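PDB 3T7K: regulator of Ty1 transposition protein 107 from Saccharomyces cerevisiae, which probably supports the repair of damaged DNA by binding phosphorylated histone H2A through its C-terminal tandem BRCT repeats. Local coordinates for residues Y21-V26 and I111-Y116; G29-G34 and F91-L96; S127-P132 and F237-D242; Y198-T203 and K213-R218; S206-F211 and I224-W229. One frame throughout, in Å; residues are numbered along the deposited sequence.

Five contacts illustrate how a tandem BRCT protein applies different chemistry to different parts of one fold. Contacts 4 and 5 are buried and wholly apolar; both use helix 205-218, which packs on the neighbouring strands 198-201 and 224-227, and their centres lie only about 6 Å apart. Contacts 1 and 2, partly buried, belong to the other sheet's repeat and touch each other, with Tyr116 OH within hydrogen-bonding distance of Asp94 OD2. Contact 1 alone of the five has a hydrogen bond between its segments; contact 2 is apolar and joins a peptide-binding loop to a helix. Contact 3, nearer the chain's centre, pairs a lysine's methylene groups with a leucine between two connecting segments.

Contact 1 of 5, residues Y21-V26 and I111-Y116; sequences YDLKAV and INLFDY
Tyr21 reaches Leu113 and Ile111 at once, with a different part of its side chain for each: the hydroxyl for Ile111, the ring carbon CD1 for Leu113. Its CG is anti to the carbonyl carbon (chi1 -70°), which extends the ring toward 111-116. The phenol OH donates to the backbone Ile111 O at 2.6 Å, a short bond in which the acceptor lies close to the ring plane, at the edge. The hydroxyl meets the carbonyl at a C=O...O angle of 136° and is tilted 19° from the carbonyl plane. Further back on the ring, Tyr21 CD1 lies 3.8 Å from Leu113 CD2, and the same methyl also meets Leu23 CD1 at 4.2 Å. Held at its oxygen and flanked by leucine, the tyrosine also receives Phe91 of helix 90-99 in an edge-to-face ring pair, while Leu113 reaches Phe85 and Leu87 of the outer strand. Here the irregular segment 111-116, after helix 90-99, folds back on the residues at the start of strand 23-27, in the four-stranded parallel sheet typical of a BRCT fold.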
# COMPACT_ATOMS: atom_id res chain seq x y z
N TYR C 21 12.92 5.23 14.34
CA TYR C 21 11.65 5.95 14.50
C TYR C 21 10.65 5.64 13.40
O TYR C 21 9.45 5.81 13.58
CB TYR C 21 11.90 7.46 14.58
CG TYR C 21 12.56 7.88 15.85
CD1 TYR C 21 11.83 8.05 17.02
CD2 TYR C 21 13.93 8.10 15.89
CE1 TYR C 21 12.45 8.44 18.20
CE2 TYR C 21 14.55 8.48 17.06
CZ TYR C 21 13.82 8.64 18.20
OH TYR C 21 14.46 9.04 19.35
N ASP C 22 11.14 5.18 12.25
CA ASP C 22 10.27 4.80 11.15
C ASP C 22 9.30 5.91 10.72
O ASP C 22 8.09 5.70 10.60
CB ASP C 22 9.51 3.50 11.48
CG ASP C 22 8.71 3.02 10.30
OD1 ASP C 22 8.92 3.58 9.20
OD2 ASP C 22 7.81 2.14 10.42
N LEU C 23 9.83 7.10 10.45
CA LEU C 23 9.02 8.24 10.05
C LEU C 23 9.25 8.55 8.59
O LEU C 23 10.39 8.65 8.14
CB LEU C 23 9.35 9.47 10.90
CG LEU C 23 9.17 9.27 12.41
CD1 LEU C 23 9.49 10.54 13.14
CD2 LEU C 23 7.74 8.83 12.73
N LYS C 24 8.17 8.69 7.83
CA LYS C 24 8.24 9.25 6.49
C LYS C 24 7.41 10.53 6.55
O LYS C 24 6.18 10.48 6.50
CB LYS C 24 7.69 8.25 5.46
CG LYS C 24 8.53 6.98 5.30
CD LYS C 24 7.70 5.82 4.76
CE LYS C 24 6.59 5.41 5.74
NZ LYS C 24 5.54 4.51 5.14
N ALA C 25 8.08 11.67 6.69
CA ALA C 25 7.39 12.92 7.01
C ALA C 25 7.48 13.99 5.91
O ALA C 25 8.30 13.89 4.98
CB ALA C 25 7.93 13.48 8.31
N VAL C 26 6.62 15.00 6.02
CA VAL C 26 6.87 16.27 5.39
C VAL C 26 6.80 17.26 6.53
O VAL C 26 6.19 16.97 7.54
CB VAL C 26 5.85 16.59 4.26
CG1 VAL C 26 5.92 15.52 3.18
CG2 VAL C 26 4.44 16.69 4.82
N ILE C 111 14.88 10.33 23.05
CA ILE C 111 13.79 11.20 22.63
C ILE C 111 12.62 10.35 22.17
O ILE C 111 12.80 9.46 21.33
CB ILE C 111 14.23 12.15 21.51
CG1 ILE C 111 15.49 12.92 21.94
CG2 ILE C 111 13.08 13.09 21.12
CD1 ILE C 111 15.33 13.66 23.25
N ASN C 112 11.44 10.62 22.70
CA ASN C 112 10.26 9.80 22.41
C ASN C 112 9.17 10.48 21.56
O ASN C 112 9.10 11.71 21.46
CB ASN C 112 9.64 9.29 23.70
CG ASN C 112 8.97 10.39 24.50
OD1 ASN C 112 7.90 10.89 24.13
ND2 ASN C 112 9.60 10.77 25.61
N LEU C 113 8.31 9.66 20.98
CA LEU C 113 7.29 10.12 20.03
C LEU C 113 5.99 10.57 20.70
O LEU C 113 4.97 10.73 20.03
CB LEU C 113 6.96 8.98 19.06
CG LEU C 113 8.13 8.52 18.18
CD1 LEU C 113 7.92 7.09 17.69
CD2 LEU C 113 8.33 9.50 17.01
N PHE C 114 6.01 10.77 22.02
CA PHE C 114 4.77 11.05 22.73
C PHE C 114 4.77 12.43 23.36
O PHE C 114 3.72 12.97 23.67
CB PHE C 114 4.53 9.99 23.81
CG PHE C 114 4.55 8.59 23.30
CD1 PHE C 114 3.48 8.10 22.57
CD2 PHE C 114 5.64 7.77 23.53
CE1 PHE C 114 3.50 6.81 22.08
CE2 PHE C 114 5.66 6.47 23.05
CZ PHE C 114 4.60 5.99 22.32
N ASP C 115 5.95 12.99 23.57
CA ASP C 115 6.04 14.26 24.25
C ASP C 115 5.92 15.45 23.31
O ASP C 115 6.26 16.57 23.70
CB ASP C 115 7.36 14.35 25.02
CG ASP C 115 7.42 13.38 26.16
OD1 ASP C 115 8.52 13.18 26.74
OD2 ASP C 115 6.36 12.80 26.47
N TYR C 116 5.45 15.23 22.09
CA TYR C 116 5.50 16.29 21.08
C TYR C 116 4.27 16.37 20.18
O TYR C 116 4.40 16.74 19.01
CB TYR C 116 6.72 16.12 20.20
CG TYR C 116 8.03 16.05 20.95
CD1 TYR C 116 8.71 17.22 21.30
CD2 TYR C 116 8.59 14.84 21.30
CE1 TYR C 116 9.91 17.16 21.99
CE2 TYR C 116 9.79 14.77 21.98
CZ TYR C 116 10.45 15.93 22.33
OH TYR C 116 11.65 15.86 23.01

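Contact 2 of 5, residues G29-G34 and F91-L96; sequences GCFHDG and FIIDLL
Phe31 and Ile92 mark the closest backbone approach, their CA atoms 10.0 Å apart, between an irregular loop and a turn of helix 90-99. So wide a gap is bridged by one long side chain. The backbone of Phe31 has positive phi (44°), and its CB is directed at the helix; with CG set anti to the carbonyl carbon (chi1 -56°), the ring extends across the gap and brings its far end, CZ, to the helix surface. There Phe31 CZ lies 4.0 Å from Ile92 CB, with Ile92 CG2 at a similar distance, and 4.2 Å from Ile93 CG1. One ring carbon therefore touches two consecutive helical residues, of which Ile92 is buried and Ile93 lies at the solvent-facing margin. The approach is oblique to the ring. Phe35 and Pro89 add further packing to the phenylalanine, and Phe64 of strand 62-64 meets Ile92 from within the domain. The same loop faces the bound peptide: the backbone N of Gly29 is hydrogen-bonded to its modified side chain, against which His32 also packs. A loop following the first strand that supplies a main-chain N-H to the phosphorylated residue is characteristic of the phosphopeptide pocket of tandem BRCT domains.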
# COMPACT_ATOMS: atom_id res chain seq x y z
N GLY C 29 5.21 24.69 7.79
CA GLY C 29 5.44 25.69 8.82
C GLY C 29 6.77 25.45 9.54
O GLY C 29 6.97 25.94 10.66
N CYS C 30 7.68 24.71 8.89
CA CYS C 30 9.00 24.43 9.47
C CYS C 30 10.01 23.83 8.48
O CYS C 30 9.62 23.30 7.43
CB CYS C 30 8.89 23.58 10.75
SG CYS C 30 7.87 22.04 10.71
N PHE C 31 11.30 23.95 8.81
CA PHE C 31 12.38 23.33 8.05
C PHE C 31 12.23 23.49 6.54
O PHE C 31 12.32 22.51 5.79
CB PHE C 31 12.47 21.84 8.40
CG PHE C 31 12.65 21.56 9.87
CD1 PHE C 31 13.89 21.67 10.47
CD2 PHE C 31 11.57 21.14 10.64
CE1 PHE C 31 14.07 21.39 11.81
CE2 PHE C 31 11.74 20.85 12.00
CZ PHE C 31 12.99 20.98 12.59
N HIS C 32 12.02 24.72 6.09
CA HIS C 32 11.57 24.93 4.72
C HIS C 32 12.58 24.63 3.58
O HIS C 32 12.18 24.55 2.42
CB HIS C 32 10.90 26.31 4.55
CG HIS C 32 10.09 26.43 3.30
ND1 HIS C 32 9.03 25.60 3.01
CD2 HIS C 32 10.20 27.28 2.26
CE1 HIS C 32 8.51 25.94 1.84
NE2 HIS C 32 9.21 26.95 1.36
N ASP C 33 13.86 24.46 3.89
CA ASP C 33 14.71 23.67 3.00
C ASP C 33 14.96 22.29 3.54
O ASP C 33 14.06 21.43 3.53
CB ASP C 33 16.07 24.33 2.83
N GLY C 34 16.18 22.05 3.99
CA GLY C 34 16.47 20.85 4.75
C GLY C 34 17.14 21.26 6.05
O GLY C 34 16.79 22.28 6.65
N PHE C 91 10.56 17.86 18.25
CA PHE C 91 11.01 16.47 18.22
C PHE C 91 12.37 16.37 17.54
O PHE C 91 13.34 15.88 18.12
CB PHE C 91 10.02 15.57 17.50
CG PHE C 91 10.54 14.18 17.25
CD1 PHE C 91 10.48 13.21 18.24
CD2 PHE C 91 11.11 13.84 16.03
CE1 PHE C 91 10.97 11.92 18.02
CE2 PHE C 91 11.60 12.57 15.80
CZ PHE C 91 11.53 11.61 16.80
N ILE C 92 12.42 16.80 16.28
CA ILE C 92 13.65 16.77 15.50
C ILE C 92 14.72 17.63 16.17
O ILE C 92 15.92 17.31 16.15
CB ILE C 92 13.41 17.29 14.08
CG1 ILE C 92 12.40 16.41 13.35
CG2 ILE C 92 14.70 17.33 13.30
CD1 ILE C 92 12.96 15.09 12.92
N ILE C 93 14.29 18.73 16.78
CA ILE C 93 15.24 19.63 17.41
C ILE C 93 15.88 18.94 18.62
O ILE C 93 17.09 18.83 18.71
CB ILE C 93 14.58 20.98 17.81
CG1 ILE C 93 14.24 21.80 16.56
CG2 ILE C 93 15.51 21.79 18.69
CD1 ILE C 93 13.57 23.12 16.88
N ASP C 94 15.05 18.46 19.54
CA ASP C 94 15.55 17.75 20.72
C ASP C 94 16.39 16.55 20.33
O ASP C 94 17.40 16.26 20.97
CB ASP C 94 14.39 17.30 21.60
CG ASP C 94 13.70 18.46 22.26
OD1 ASP C 94 14.22 19.59 22.14
OD2 ASP C 94 12.65 18.24 22.91
N LEU C 95 15.96 15.87 19.27
CA LEU C 95 16.64 14.70 18.77
C LEU C 95 18.07 15.03 18.36
O LEU C 95 19.03 14.43 18.86
CB LEU C 95 15.88 14.11 17.59
CG LEU C 95 16.43 12.81 17.01
CD1 LEU C 95 16.81 11.84 18.13
CD2 LEU C 95 15.40 12.20 16.07
N LEU C 96 18.20 15.99 17.46
CA LEU C 96 19.53 16.39 17.00
C LEU C 96 20.40 16.98 18.12
O LEU C 96 21.60 16.75 18.16
CB LEU C 96 19.43 17.34 15.80
CG LEU C 96 18.94 16.68 14.51
CD1 LEU C 96 18.77 17.70 13.39
CD2 LEU C 96 19.86 15.56 14.08

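Contact 3 of 5, residues S127-P132 and F237-D242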
# COMPACT_ATOMS: atom_id res chain seq x y z
N SER C 127 -6.87 8.54 14.07
CA SER C 127 -7.31 7.19 13.78
C SER C 127 -8.25 7.10 12.59
O SER C 127 -8.28 6.07 11.90
CB SER C 127 -7.91 6.54 15.03
OG SER C 127 -8.89 7.39 15.60
N LYS C 128 -8.98 8.18 12.32
CA LYS C 128 -9.85 8.24 11.15
C LYS C 128 -9.11 8.12 9.82
O LYS C 128 -9.71 7.78 8.80
CB LYS C 128 -10.66 9.53 11.16
CG LYS C 128 -11.65 9.64 12.30
CD LYS C 128 -11.99 11.11 12.54
CE LYS C 128 -13.49 11.38 12.45
NZ LYS C 128 -14.20 10.87 13.65
N THR C 129 -7.81 8.40 9.82
CA THR C 129 -7.02 8.21 8.59
C THR C 129 -6.82 6.74 8.21
O THR C 129 -6.36 6.43 7.11
CB THR C 129 -5.66 8.93 8.65
OG1 THR C 129 -4.82 8.36 9.67
CG2 THR C 129 -5.86 10.40 8.93
N LYS C 130 -7.18 5.83 9.11
CA LYS C 130 -7.12 4.40 8.83
C LYS C 130 -8.40 3.94 8.15
O LYS C 130 -8.44 2.88 7.52
CB LYS C 130 -6.88 3.60 10.13
CG LYS C 130 -5.53 3.85 10.77
CD LYS C 130 -5.28 2.95 12.00
CE LYS C 130 -6.04 3.48 13.21
NZ LYS C 130 -5.98 2.59 14.41
N LEU C 131 -9.46 4.73 8.27
CA LEU C 131 -10.71 4.37 7.62
C LEU C 131 -10.44 4.07 6.16
O LEU C 131 -9.56 4.67 5.54
CB LEU C 131 -11.74 5.48 7.76
CG LEU C 131 -12.21 5.68 9.20
CD1 LEU C 131 -13.03 6.96 9.32
CD2 LEU C 131 -13.01 4.46 9.67
N PRO C 132 -11.19 3.11 5.61
CA PRO C 132 -11.04 2.66 4.22
C PRO C 132 -11.66 3.63 3.22
O PRO C 132 -11.67 3.35 2.02
CB PRO C 132 -11.81 1.34 4.22
CG PRO C 132 -12.82 1.51 5.28
CD PRO C 132 -12.15 2.28 6.36
N PHE C 237 -10.37 18.95 8.91
CA PHE C 237 -9.84 18.98 10.28
C PHE C 237 -10.57 18.03 11.21
O PHE C 237 -9.99 17.56 12.18
CB PHE C 237 -9.92 20.38 10.87
CG PHE C 237 -8.92 21.32 10.32
CD1 PHE C 237 -7.80 20.84 9.67
CD2 PHE C 237 -9.10 22.69 10.43
CE1 PHE C 237 -6.87 21.71 9.15
CE2 PHE C 237 -8.17 23.56 9.92
CZ PHE C 237 -7.05 23.07 9.27
N HIS C 238 -11.85 17.79 10.94
CA HIS C 238 -12.64 16.86 11.73
C HIS C 238 -12.70 15.48 11.09
O HIS C 238 -13.31 14.57 11.64
CB HIS C 238 -14.07 17.39 11.88
CG HIS C 238 -14.18 18.61 12.75
ND1 HIS C 238 -15.10 19.61 12.51
CD2 HIS C 238 -13.51 18.97 13.86
CE1 HIS C 238 -14.97 20.55 13.43
NE2 HIS C 238 -14.02 20.18 14.27
N LEU C 239 -12.11 15.34 9.90
CA LEU C 239 -12.31 14.15 9.08
C LEU C 239 -13.77 13.67 9.10
O LEU C 239 -14.05 12.47 9.12
CB LEU C 239 -11.36 13.02 9.50
CG LEU C 239 -9.92 13.31 9.06
CD1 LEU C 239 -9.00 12.11 9.32
CD2 LEU C 239 -9.92 13.66 7.59
N ASN C 240 -14.69 14.63 9.08
CA ASN C 240 -16.10 14.30 9.01
C ASN C 240 -16.88 15.45 8.36
O ASN C 240 -16.67 16.61 8.70
CB ASN C 240 -16.65 14.05 10.41
CG ASN C 240 -18.13 13.70 10.40
OD1 ASN C 240 -18.54 12.72 9.78
ND2 ASN C 240 -18.93 14.50 11.10
N VAL C 241 -17.75 15.12 7.41
CA VAL C 241 -18.68 16.13 6.91
C VAL C 241 -19.91 16.13 7.79
O VAL C 241 -20.64 15.15 7.85
CB VAL C 241 -19.10 15.84 5.46
CG1 VAL C 241 -20.30 16.70 5.09
CG2 VAL C 241 -17.95 16.12 4.52
N ASP C 242 -20.13 17.23 8.51
CA ASP C 242 -21.31 17.32 9.35
C ASP C 242 -22.41 18.06 8.59
O ASP C 242 -22.34 19.27 8.41
CB ASP C 242 -20.97 18.05 10.65
CG ASP C 242 -22.19 18.29 11.51
OD1 ASP C 242 -23.19 17.53 11.39
OD2 ASP C 242 -22.13 19.25 12.31
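Lys128 and Leu239 bring the two backbones nearest, with CA atoms 6.7 Å apart, where the end of helix 123-128 meets the end of helix 229-237. A type I beta turn runs from Lys128 to Leu131, and Leu239, in a positive-phi conformation (41°), closes the other helix with a Schellman motif. Both chains therefore change direction at the point of contact. Leu239 points its side chain at the turn, and its CD1 methyl is received by two residues: Lys128 CB at 3.6 Å and Thr129 CG2 at the same distance. The lysine does not stop there. It runs past the leucine in the opposite direction, placing CD 3.6 Å from Leu239 CB and CE 3.3 Å from His238 O. The chain bends at chi3 and chi4 (123° and 74°) as it crosses the carbonyl groups of His238 and Leu239, so that its methylenes, rather than its ammonium group, make the contact. Leu239 O is itself hydrogen-bonded to Arg138 NH2. Thr129 offers only its methyl to the leucine; its OG1 is hydrogen-bonded to Ile126 O and to Leu83 N. Beyond the turn, Pro132 packs on Tyr21 of the second subunit. The whole is a junction of two helix ends, joining the turn at the end of helix 123-128 to the loop that follows helix 229-237, in a tandem BRCT protein.

Contact 4 of 5, residues Y198-T203 and K213-R218; sequences YVLIVT and KLINDR
Ile215 spreads its two methyl groups along the side chain of Tyr198, joining helix 205-218 to strand 198-201 within the beta-alpha-beta unit of the second BRCT repeat. The CG2 methyl meets the ring obliquely, 3.8 Å from Tyr198 CD2 and equally close to CE2, while CD1 lies nearer the strand backbone, 3.9 Å from Tyr198 CB. The two side chains pass each other in opposite directions. With chi1 at -66°, CG1 is anti to the carbonyl carbon and CG2 anti to the backbone N, so the two branches part and each can take its own section of the tyrosine. Two residues along the strand from Tyr198, Leu200 faces the helix from the same side of the sheet and completes the set: three buried apolar side chains at the interface. The tyrosine's polar end leaves the packing and is hydrogen-bonded to Asp219, just past the helix, while Phe179 and Ile182 touch its side chain from a loop. Ile224 of the next strand also lies on Ile215, so one isoleucine serves two strands. The CD1 methyl of Ile215 also stands 4.1 Å from Leu200 CD1.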
# COMPACT_ATOMS: atom_id res chain seq x y z
N TYR C 198 -26.14 18.68 -6.98
CA TYR C 198 -25.19 19.71 -7.35
C TYR C 198 -24.46 20.26 -6.15
O TYR C 198 -25.09 20.72 -5.18
CB TYR C 198 -25.88 20.88 -8.04
CG TYR C 198 -26.58 20.49 -9.31
CD1 TYR C 198 -25.87 20.38 -10.50
CD2 TYR C 198 -27.94 20.24 -9.33
CE1 TYR C 198 -26.52 20.02 -11.69
CE2 TYR C 198 -28.59 19.89 -10.49
CZ TYR C 198 -27.88 19.79 -11.67
OH TYR C 198 -28.54 19.44 -12.82
N VAL C 199 -23.14 20.26 -6.23
CA VAL C 199 -22.30 20.74 -5.15
C VAL C 199 -21.38 21.78 -5.73
O VAL C 199 -20.69 21.54 -6.72
CB VAL C 199 -21.43 19.61 -4.53
CG1 VAL C 199 -20.74 20.12 -3.29
CG2 VAL C 199 -22.30 18.43 -4.16
N LEU C 200 -21.37 22.95 -5.11
CA LEU C 200 -20.56 24.05 -5.61
C LEU C 200 -19.83 24.70 -4.46
O LEU C 200 -20.39 24.85 -3.37
CB LEU C 200 -21.43 25.09 -6.33
CG LEU C 200 -22.33 24.62 -7.48
CD1 LEU C 200 -23.70 24.12 -6.97
CD2 LEU C 200 -22.55 25.74 -8.47
N ILE C 201 -18.59 25.10 -4.71
CA ILE C 201 -17.80 25.78 -3.71
C ILE C 201 -17.65 27.17 -4.27
O ILE C 201 -17.24 27.33 -5.41
CB ILE C 201 -16.41 25.16 -3.56
CG1 ILE C 201 -16.53 23.72 -3.05
CG2 ILE C 201 -15.57 25.98 -2.59
CD1 ILE C 201 -15.18 22.98 -2.96
N VAL C 202 -18.01 28.17 -3.48
CA VAL C 202 -18.07 29.51 -4.00
C VAL C 202 -17.40 30.49 -3.07
O VAL C 202 -17.06 30.16 -1.94
CB VAL C 202 -19.54 29.96 -4.26
CG1 VAL C 202 -20.18 29.07 -5.32
CG2 VAL C 202 -20.35 29.95 -2.98
N THR C 203 -17.19 31.70 -3.59
CA THR C 203 -16.58 32.81 -2.86
C THR C 203 -17.60 33.90 -2.51
O THR C 203 -17.63 34.39 -1.38
CB THR C 203 -15.46 33.45 -3.71
OG1 THR C 203 -14.38 32.52 -3.88
CG2 THR C 203 -14.95 34.71 -3.04
N LYS C 213 -30.22 30.30 -9.39
CA LYS C 213 -31.18 30.64 -10.44
C LYS C 213 -31.04 29.74 -11.66
O LYS C 213 -32.03 29.20 -12.17
CB LYS C 213 -31.08 32.11 -10.83
CG LYS C 213 -31.77 33.05 -9.85
CD LYS C 213 -31.91 34.46 -10.43
NZ LYS C 213 -30.67 36.47 -11.31
N LEU C 214 -29.80 29.55 -12.11
CA LEU C 214 -29.50 28.69 -13.25
C LEU C 214 -30.05 27.30 -13.01
O LEU C 214 -30.79 26.76 -13.83
CB LEU C 214 -27.99 28.60 -13.47
CG LEU C 214 -27.31 29.40 -14.58
CD1 LEU C 214 -27.63 30.89 -14.47
CD2 LEU C 214 -25.79 29.16 -14.52
N ILE C 215 -29.67 26.71 -11.88
CA ILE C 215 -30.08 25.34 -11.61
C ILE C 215 -31.57 25.26 -11.38
O ILE C 215 -32.23 24.30 -11.79
CB ILE C 215 -29.34 24.77 -10.36
CG1 ILE C 215 -27.84 24.64 -10.66
CG2 ILE C 215 -29.97 23.43 -9.97
CD1 ILE C 215 -26.95 24.41 -9.41
N ASN C 216 -32.12 26.25 -10.69
CA ASN C 216 -33.54 26.19 -10.41
C ASN C 216 -34.40 26.41 -11.67
O ASN C 216 -35.45 25.81 -11.79
CB ASN C 216 -33.91 27.05 -9.19
CG ASN C 216 -33.35 26.44 -7.87
OD1 ASN C 216 -33.34 25.21 -7.70
ND2 ASN C 216 -32.89 27.29 -6.95
N ASP C 217 -33.90 27.17 -12.62
CA ASP C 217 -34.53 27.27 -13.94
C ASP C 217 -34.50 25.96 -14.72
O ASP C 217 -35.47 25.61 -15.38
CB ASP C 217 -33.84 28.33 -14.79
CG ASP C 217 -34.25 29.73 -14.42
OD1 ASP C 217 -35.18 29.86 -13.59
OD2 ASP C 217 -33.66 30.70 -14.95
N ARG C 218 -33.39 25.23 -14.66
CA ARG C 218 -33.16 24.10 -15.56
C ARG C 218 -33.37 22.72 -14.95
O ARG C 218 -33.58 21.75 -15.67
CB ARG C 218 -31.77 24.21 -16.17
CG ARG C 218 -31.48 25.60 -16.72
CD ARG C 218 -32.12 25.78 -18.10
NE ARG C 218 -31.41 24.92 -19.04
CZ ARG C 218 -30.40 25.32 -19.81
NH1 ARG C 218 -30.01 26.60 -19.79
NH2 ARG C 218 -29.81 24.45 -20.62

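Contact 5 of 5, residues S206-F211 and I224-W229; sequences SQVKKF and ILIVEW
Ile226 is met by two residues from one face of helix 205-218, Val208 and Phe211, which lie three positions apart and so nearly a turn apart. Each takes a different arm of the isoleucine. Its CG2 methyl comes 4.2 Å from Val208 CG2, the two side chains crossing at an angle, while its CD1 end approaches Phe211 CB at 4.4 Å. Chi2 near 180° (-175°) carries CD1 out straight from the strand, which is how the longer arm gets to the phenylalanine's stem. These are loose van der Waals contacts, and all of the chemistry is apolar. The ring of Phe211 turns away from the strand 224-227 toward Leu200 and Cys177. Val208 CG2 sits anti to the carbonyl carbon, and the valine also touches Leu250 and Tyr251. In the next shell, Gln207 ties the helix's first turn back to the preceding loop: its OE1 accepts from the backbone N atoms of Thr203 and Lys204. Ile226 is itself flanked by Leu200 and Val202, and Trp229, just past the strand, packs on an apolar side chain of the bound peptide. Helix 205-218 runs roughly antiparallel to strand 224-227, which lies between the parallel strand 198-201 and the antiparallel strand 249-253.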
# COMPACT_ATOMS: atom_id res chain seq x y z
N SER C 206 -22.70 36.91 -4.77
CA SER C 206 -23.03 37.19 -6.16
C SER C 206 -23.06 35.89 -6.95
O SER C 206 -23.68 35.82 -8.02
CB SER C 206 -21.99 38.13 -6.77
OG SER C 206 -21.04 37.42 -7.55
N GLN C 207 -22.39 34.87 -6.43
CA GLN C 207 -22.29 33.60 -7.14
C GLN C 207 -23.41 32.66 -6.71
O GLN C 207 -23.92 31.88 -7.52
CB GLN C 207 -20.92 32.97 -6.91
CG GLN C 207 -19.78 33.73 -7.57
CD GLN C 207 -18.42 33.36 -7.01
OE1 GLN C 207 -18.30 32.99 -5.84
NE2 GLN C 207 -17.39 33.46 -7.84
N VAL C 208 -23.79 32.73 -5.44
CA VAL C 208 -24.89 31.95 -4.94
C VAL C 208 -26.16 32.27 -5.76
O VAL C 208 -26.87 31.37 -6.21
CB VAL C 208 -25.13 32.20 -3.44
CG1 VAL C 208 -26.35 31.45 -2.95
CG2 VAL C 208 -23.88 31.80 -2.62
N LYS C 209 -26.44 33.55 -5.94
CA LYS C 209 -27.65 33.96 -6.67
C LYS C 209 -27.64 33.44 -8.10
O LYS C 209 -28.59 32.80 -8.54
CB LYS C 209 -27.80 35.48 -6.65
CG LYS C 209 -27.81 36.08 -5.26
CD LYS C 209 -27.39 37.54 -5.31
CE LYS C 209 -27.65 38.24 -3.99
NZ LYS C 209 -26.92 39.53 -3.90
N LYS C 210 -26.56 33.71 -8.82
CA LYS C 210 -26.42 33.20 -10.17
C LYS C 210 -26.68 31.70 -10.27
O LYS C 210 -27.46 31.25 -11.11
CB LYS C 210 -25.02 33.50 -10.71
CG LYS C 210 -24.83 33.09 -12.18
CD LYS C 210 -23.37 33.21 -12.61
CE LYS C 210 -23.16 32.70 -14.04
NZ LYS C 210 -23.08 33.80 -15.04
N PHE C 211 -26.03 30.92 -9.41
CA PHE C 211 -26.07 29.47 -9.55
C PHE C 211 -27.40 28.86 -9.15
O PHE C 211 -27.89 27.94 -9.80
CB PHE C 211 -24.92 28.80 -8.79
CG PHE C 211 -23.58 29.05 -9.43
CD1 PHE C 211 -23.40 28.85 -10.78
CD2 PHE C 211 -22.51 29.52 -8.68
CE1 PHE C 211 -22.19 29.09 -11.37
CE2 PHE C 211 -21.29 29.76 -9.27
CZ PHE C 211 -21.13 29.54 -10.62
N ILE C 224 -29.32 20.83 -4.18
CA ILE C 224 -28.16 21.69 -4.36
C ILE C 224 -27.52 21.96 -3.02
O ILE C 224 -28.21 22.16 -2.02
CB ILE C 224 -28.58 23.05 -4.95
CG1 ILE C 224 -29.42 22.88 -6.21
CG2 ILE C 224 -27.36 23.91 -5.22
CD1 ILE C 224 -30.19 24.14 -6.61
N LEU C 225 -26.19 21.98 -3.01
CA LEU C 225 -25.45 22.38 -1.84
C LEU C 225 -24.40 23.38 -2.28
O LEU C 225 -23.60 23.10 -3.17
CB LEU C 225 -24.78 21.16 -1.19
CG LEU C 225 -23.83 21.49 -0.05
CD1 LEU C 225 -24.56 22.20 1.08
CD2 LEU C 225 -23.21 20.20 0.46
N ILE C 226 -24.40 24.55 -1.67
CA ILE C 226 -23.41 25.56 -1.99
C ILE C 226 -22.71 25.96 -0.70
O ILE C 226 -23.36 26.40 0.25
CB ILE C 226 -24.05 26.79 -2.67
CG1 ILE C 226 -24.91 26.34 -3.86
CG2 ILE C 226 -22.99 27.74 -3.13
CD1 ILE C 226 -25.48 27.51 -4.67
N VAL C 227 -21.39 25.80 -0.67
CA VAL C 227 -20.63 26.06 0.55
C VAL C 227 -19.43 26.96 0.28
O VAL C 227 -19.06 27.19 -0.88
CB VAL C 227 -20.07 24.75 1.15
CG1 VAL C 227 -21.20 23.81 1.53
CG2 VAL C 227 -19.15 24.10 0.14
N GLU C 228 -18.84 27.48 1.35
CA GLU C 228 -17.57 28.18 1.26
C GLU C 228 -16.41 27.18 1.42
O GLU C 228 -16.60 26.06 1.90
CB GLU C 228 -17.47 29.25 2.35
CG GLU C 228 -18.65 30.23 2.36
CD GLU C 228 -18.51 31.35 3.38
OE1 GLU C 228 -19.10 31.23 4.48
OE2 GLU C 228 -17.82 32.34 3.08
N TRP C 229 -15.22 27.59 1.01
CA TRP C 229 -14.02 26.76 1.15
C TRP C 229 -13.88 26.32 2.60
O TRP C 229 -13.58 25.16 2.88
CB TRP C 229 -12.78 27.53 0.68
CG TRP C 229 -11.46 26.89 1.04
CD1 TRP C 229 -10.47 27.44 1.80
CD2 TRP C 229 -10.99 25.58 0.68
NE1 TRP C 229 -9.42 26.57 1.92
CE2 TRP C 229 -9.71 25.42 1.24
CE3 TRP C 229 -11.54 24.53 -0.07
CZ2 TRP C 229 -8.96 24.24 1.08
CZ3 TRP C 229 -10.79 23.36 -0.23
CH2 TRP C 229 -9.52 23.23 0.35